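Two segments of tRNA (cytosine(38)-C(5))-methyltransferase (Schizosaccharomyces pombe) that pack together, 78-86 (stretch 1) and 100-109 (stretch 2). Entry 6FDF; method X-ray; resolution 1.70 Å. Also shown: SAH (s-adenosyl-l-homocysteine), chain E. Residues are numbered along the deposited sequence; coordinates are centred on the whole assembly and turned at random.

Stretch 1 78-86: LWTMSPSCQ
Stretch 2 (100-109) PRSQAFLNIL

How do the two backbones run past each other? Residues 78-81 form a strand, with phi/psi near -111/130 at Trp 79, and 82-86 continue as loop. Stretch 2 enters as loop and turns helical from Gln 103, where Asn 107 N bonds to Gln 103 O at 2.7 Å and Ile 108 N to Ala 104 O at 3.1 Å. Strand and helix run nearly antiparallel, at 162°, their axes 12.2 Å apart at closest approach. The segments draw together at the loop: CA of Cys 85 lies 4.9 Å from CA of Ser 102, and CA of Pro 83 lies 6.1 Å from CA of Phe 105.

Which apolar side chains fill the gap? Trp 79, Met 81 and Pro 83 point toward stretch 2, as Phe 105 (chi1 t) and Ile 108 (m, t) point toward stretch 1. Pro 83 CB packs 3.7 Å from Phe 105 CD1. One turn on, Ile 108 CG2 sits 4.2 Å from both Trp 79 CZ3 (chi1 m) and Met 81 CE, so dispersion and exclusion of water hold this end.

How do the two sulfurs meet the ring? Met 81 (p, t, p) brings SD to the edge of Phe 105, 4.0 Å from CE1, where the ring hydrogens offer partial positive charge. Cys 85 (m) approaches obliquely, SG 3.8 Å from Phe 105 CD2.

What joins the polar loops, given no direct hydrogen bond between the stretches? Water does. Water 1 donates to Ser 84 O at 2.8 Å and Arg 101 O at 3.3 Å; water 2 donates to Cys 85 O at 2.7 Å and bonds Ser 102 OG (chi1 t) at 3.0 Å. Beside them, Ser 102 CA makes a 3.3 Å CA-H...O contact with Ser 84 O.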

# COMPACT_ATOMS: atom_id res chain seq x y z
N LEU A 78 9.07 -4.32 -16.58
CA LEU A 78 8.52 -3.46 -15.54
C LEU A 78 9.01 -3.98 -14.19
O LEU A 78 8.90 -5.17 -13.91
CB LEU A 78 6.98 -3.46 -15.57
CG LEU A 78 6.31 -2.87 -14.31
CD1 LEU A 78 6.61 -1.38 -14.18
CD2 LEU A 78 4.81 -3.11 -14.32
N TRP A 79 9.58 -3.09 -13.39
CA TRP A 79 9.87 -3.38 -11.99
C TRP A 79 8.95 -2.54 -11.12
O TRP A 79 8.86 -1.32 -11.33
CB TRP A 79 11.31 -3.05 -11.60
CG TRP A 79 12.40 -3.80 -12.30
CD1 TRP A 79 12.28 -4.74 -13.28
CD2 TRP A 79 13.80 -3.63 -12.07
NE1 TRP A 79 13.53 -5.19 -13.66
CE2 TRP A 79 14.47 -4.51 -12.94
CE3 TRP A 79 14.55 -2.83 -11.21
CZ2 TRP A 79 15.86 -4.61 -12.97
CZ3 TRP A 79 15.93 -2.93 -11.24
CH2 TRP A 79 16.57 -3.80 -12.12
N THR A 80 8.26 -3.16 -10.17
CA THR A 80 7.51 -2.43 -9.16
C THR A 80 8.20 -2.60 -7.81
O THR A 80 8.82 -3.63 -7.54
CB THR A 80 6.05 -2.91 -9.08
OG1 THR A 80 5.99 -4.24 -8.55
CG2 THR A 80 5.37 -2.85 -10.45
N MET A 81 8.08 -1.59 -6.95
CA MET A 81 8.70 -1.72 -5.64
C MET A 81 8.02 -0.79 -4.65
O MET A 81 7.63 0.33 -4.99
CB MET A 81 10.21 -1.41 -5.71
CG MET A 81 10.56 -0.07 -6.33
SD MET A 81 12.33 0.11 -6.62
CE MET A 81 12.51 -0.70 -8.20
N SER A 82 7.89 -1.28 -3.42
CA SER A 82 7.43 -0.49 -2.28
C SER A 82 8.50 -0.63 -1.21
O SER A 82 8.35 -1.40 -0.25
CB SER A 82 6.05 -0.94 -1.80
OG SER A 82 5.51 -0.02 -0.86
N PRO A 83 9.62 0.07 -1.36
CA PRO A 83 10.79 -0.23 -0.53
C PRO A 83 10.63 0.25 0.90
O PRO A 83 9.75 1.05 1.23
CB PRO A 83 11.93 0.51 -1.23
CG PRO A 83 11.25 1.61 -2.00
CD PRO A 83 9.94 1.02 -2.44
N SER A 84 11.49 -0.28 1.76
CA SER A 84 11.54 0.08 3.17
C SER A 84 12.67 1.09 3.32
O SER A 84 13.85 0.72 3.29
CB SER A 84 11.75 -1.15 4.05
OG SER A 84 12.00 -0.79 5.39
N CYS A 85 12.32 2.36 3.46
CA CYS A 85 13.32 3.41 3.49
C CYS A 85 13.41 4.17 4.81
O CYS A 85 14.32 4.98 4.97
CB CYS A 85 13.08 4.39 2.33
SG CYS A 85 13.48 3.61 0.73
N GLN A 86 12.49 3.92 5.76
CA GLN A 86 12.60 4.59 7.05
C GLN A 86 13.59 3.85 7.95
O GLN A 86 13.68 2.62 7.90
CB GLN A 86 11.23 4.64 7.74
CG GLN A 86 10.11 5.17 6.87
CD GLN A 86 8.98 5.78 7.68
OE1 GLN A 86 7.87 5.25 7.71
NE2 GLN A 86 9.26 6.89 8.34
N PRO A 100 21.00 -5.36 6.51
CA PRO A 100 20.58 -4.59 5.34
C PRO A 100 19.08 -4.31 5.40
O PRO A 100 18.26 -5.20 5.14
CB PRO A 100 20.95 -5.50 4.17
CG PRO A 100 22.10 -6.29 4.66
CD PRO A 100 21.86 -6.50 6.14
N ARG A 101 18.73 -3.07 5.72
CA ARG A 101 17.35 -2.62 5.86
C ARG A 101 16.92 -1.84 4.63
O ARG A 101 16.28 -2.37 3.71
CB ARG A 101 17.21 -1.71 7.08
CG ARG A 101 18.49 -1.46 7.90
CD ARG A 101 19.60 -0.75 7.08
NE ARG A 101 20.63 -0.02 7.84
CZ ARG A 101 21.16 -0.36 9.01
NH1 ARG A 101 20.82 -1.48 9.65
NH2 ARG A 101 22.08 0.42 9.55
N SER A 102 17.30 -0.56 4.64
CA SER A 102 17.13 0.39 3.56
C SER A 102 18.34 0.32 2.66
O SER A 102 18.44 1.06 1.67
CB SER A 102 16.92 1.80 4.10
OG SER A 102 16.72 2.73 3.05
N GLN A 103 19.26 -0.57 3.03
CA GLN A 103 20.39 -0.97 2.21
C GLN A 103 19.87 -1.68 0.98
O GLN A 103 20.48 -1.61 -0.10
CB GLN A 103 21.33 -1.86 3.02
CG GLN A 103 22.46 -2.49 2.23
CD GLN A 103 23.68 -2.79 3.10
OE1 GLN A 103 23.90 -3.93 3.50
NE2 GLN A 103 24.46 -1.76 3.40
N ALA A 104 18.77 -2.42 1.14
CA ALA A 104 18.14 -3.10 0.01
C ALA A 104 17.74 -2.12 -1.08
O ALA A 104 17.95 -2.40 -2.27
CB ALA A 104 16.92 -3.88 0.49
N PHE A 105 17.15 -0.97 -0.73
CA PHE A 105 16.79 -0.03 -1.79
C PHE A 105 18.04 0.55 -2.44
O PHE A 105 18.10 0.68 -3.67
CB PHE A 105 15.90 1.09 -1.24
CG PHE A 105 15.48 2.10 -2.28
CD1 PHE A 105 14.67 1.73 -3.35
CD2 PHE A 105 15.89 3.43 -2.19
CE1 PHE A 105 14.30 2.65 -4.31
CE2 PHE A 105 15.51 4.36 -3.14
CZ PHE A 105 14.71 3.97 -4.20
N LEU A 106 19.07 0.85 -1.64
CA LEU A 106 20.30 1.37 -2.21
C LEU A 106 21.00 0.30 -3.04
O LEU A 106 21.67 0.63 -4.03
CB LEU A 106 21.21 1.90 -1.11
CG LEU A 106 20.58 2.99 -0.25
CD1 LEU A 106 21.55 3.49 0.81
CD2 LEU A 106 20.08 4.14 -1.13
N ASN A 107 20.83 -0.97 -2.67
CA ASN A 107 21.38 -2.04 -3.49
C ASN A 107 20.73 -2.06 -4.86
O ASN A 107 21.41 -2.23 -5.88
CB ASN A 107 21.22 -3.39 -2.79
CG ASN A 107 21.81 -4.54 -3.59
OD1 ASN A 107 23.02 -4.59 -3.82
ND2 ASN A 107 20.96 -5.47 -4.02
N ILE A 108 19.40 -1.88 -4.92
CA ILE A 108 18.73 -1.81 -6.22
C ILE A 108 19.34 -0.69 -7.05
O ILE A 108 19.65 -0.88 -8.24
CB ILE A 108 17.21 -1.62 -6.04
CG1 ILE A 108 16.58 -2.84 -5.37
CG2 ILE A 108 16.55 -1.39 -7.40
CD1 ILE A 108 15.15 -2.60 -4.91
N LEU A 109 19.52 0.48 -6.45
CA LEU A 109 20.04 1.63 -7.18
C LEU A 109 21.48 1.41 -7.62
O LEU A 109 21.89 1.90 -8.68
CB LEU A 109 19.96 2.90 -6.33
CG LEU A 109 18.58 3.33 -5.82
CD1 LEU A 109 18.71 4.64 -5.04
CD2 LEU A 109 17.59 3.46 -6.96
N SAH E . 3.64 -3.52 -1.39
CA SAH E . 3.31 -4.72 -0.66
CB SAH E . 3.85 -4.68 0.77
CG SAH E . 5.07 -3.77 0.89
SD SAH E . 5.50 -3.41 2.57
C SAH E . 1.84 -4.95 -0.67
O SAH E . 1.12 -4.17 -1.34
OXT SAH E . 1.39 -5.92 -0.02
C5' SAH E . 7.22 -3.70 2.37
C4' SAH E . 7.47 -5.20 2.22
O4' SAH E . 8.84 -5.37 1.89
C3' SAH E . 7.19 -6.00 3.49
O3' SAH E . 6.34 -7.11 3.18
C2' SAH E . 8.56 -6.55 3.90
O2' SAH E . 8.47 -7.90 4.37
C1' SAH E . 9.35 -6.48 2.60
N9 SAH E . 10.79 -6.22 2.78
C8 SAH E . 11.37 -5.29 3.57
N7 SAH E . 12.72 -5.36 3.47
C5 SAH E . 13.03 -6.34 2.60
C6 SAH E . 14.27 -6.93 2.04
N6 SAH E . 15.48 -6.46 2.40
N1 SAH E . 14.13 -7.94 1.16
C2 SAH E . 12.92 -8.42 0.79
N3 SAH E . 11.76 -7.93 1.26
C4 SAH E . 11.75 -6.91 2.16
O HOH W 1 14.42 -1.21 1.30
O HOH W 2 16.37 5.65 3.42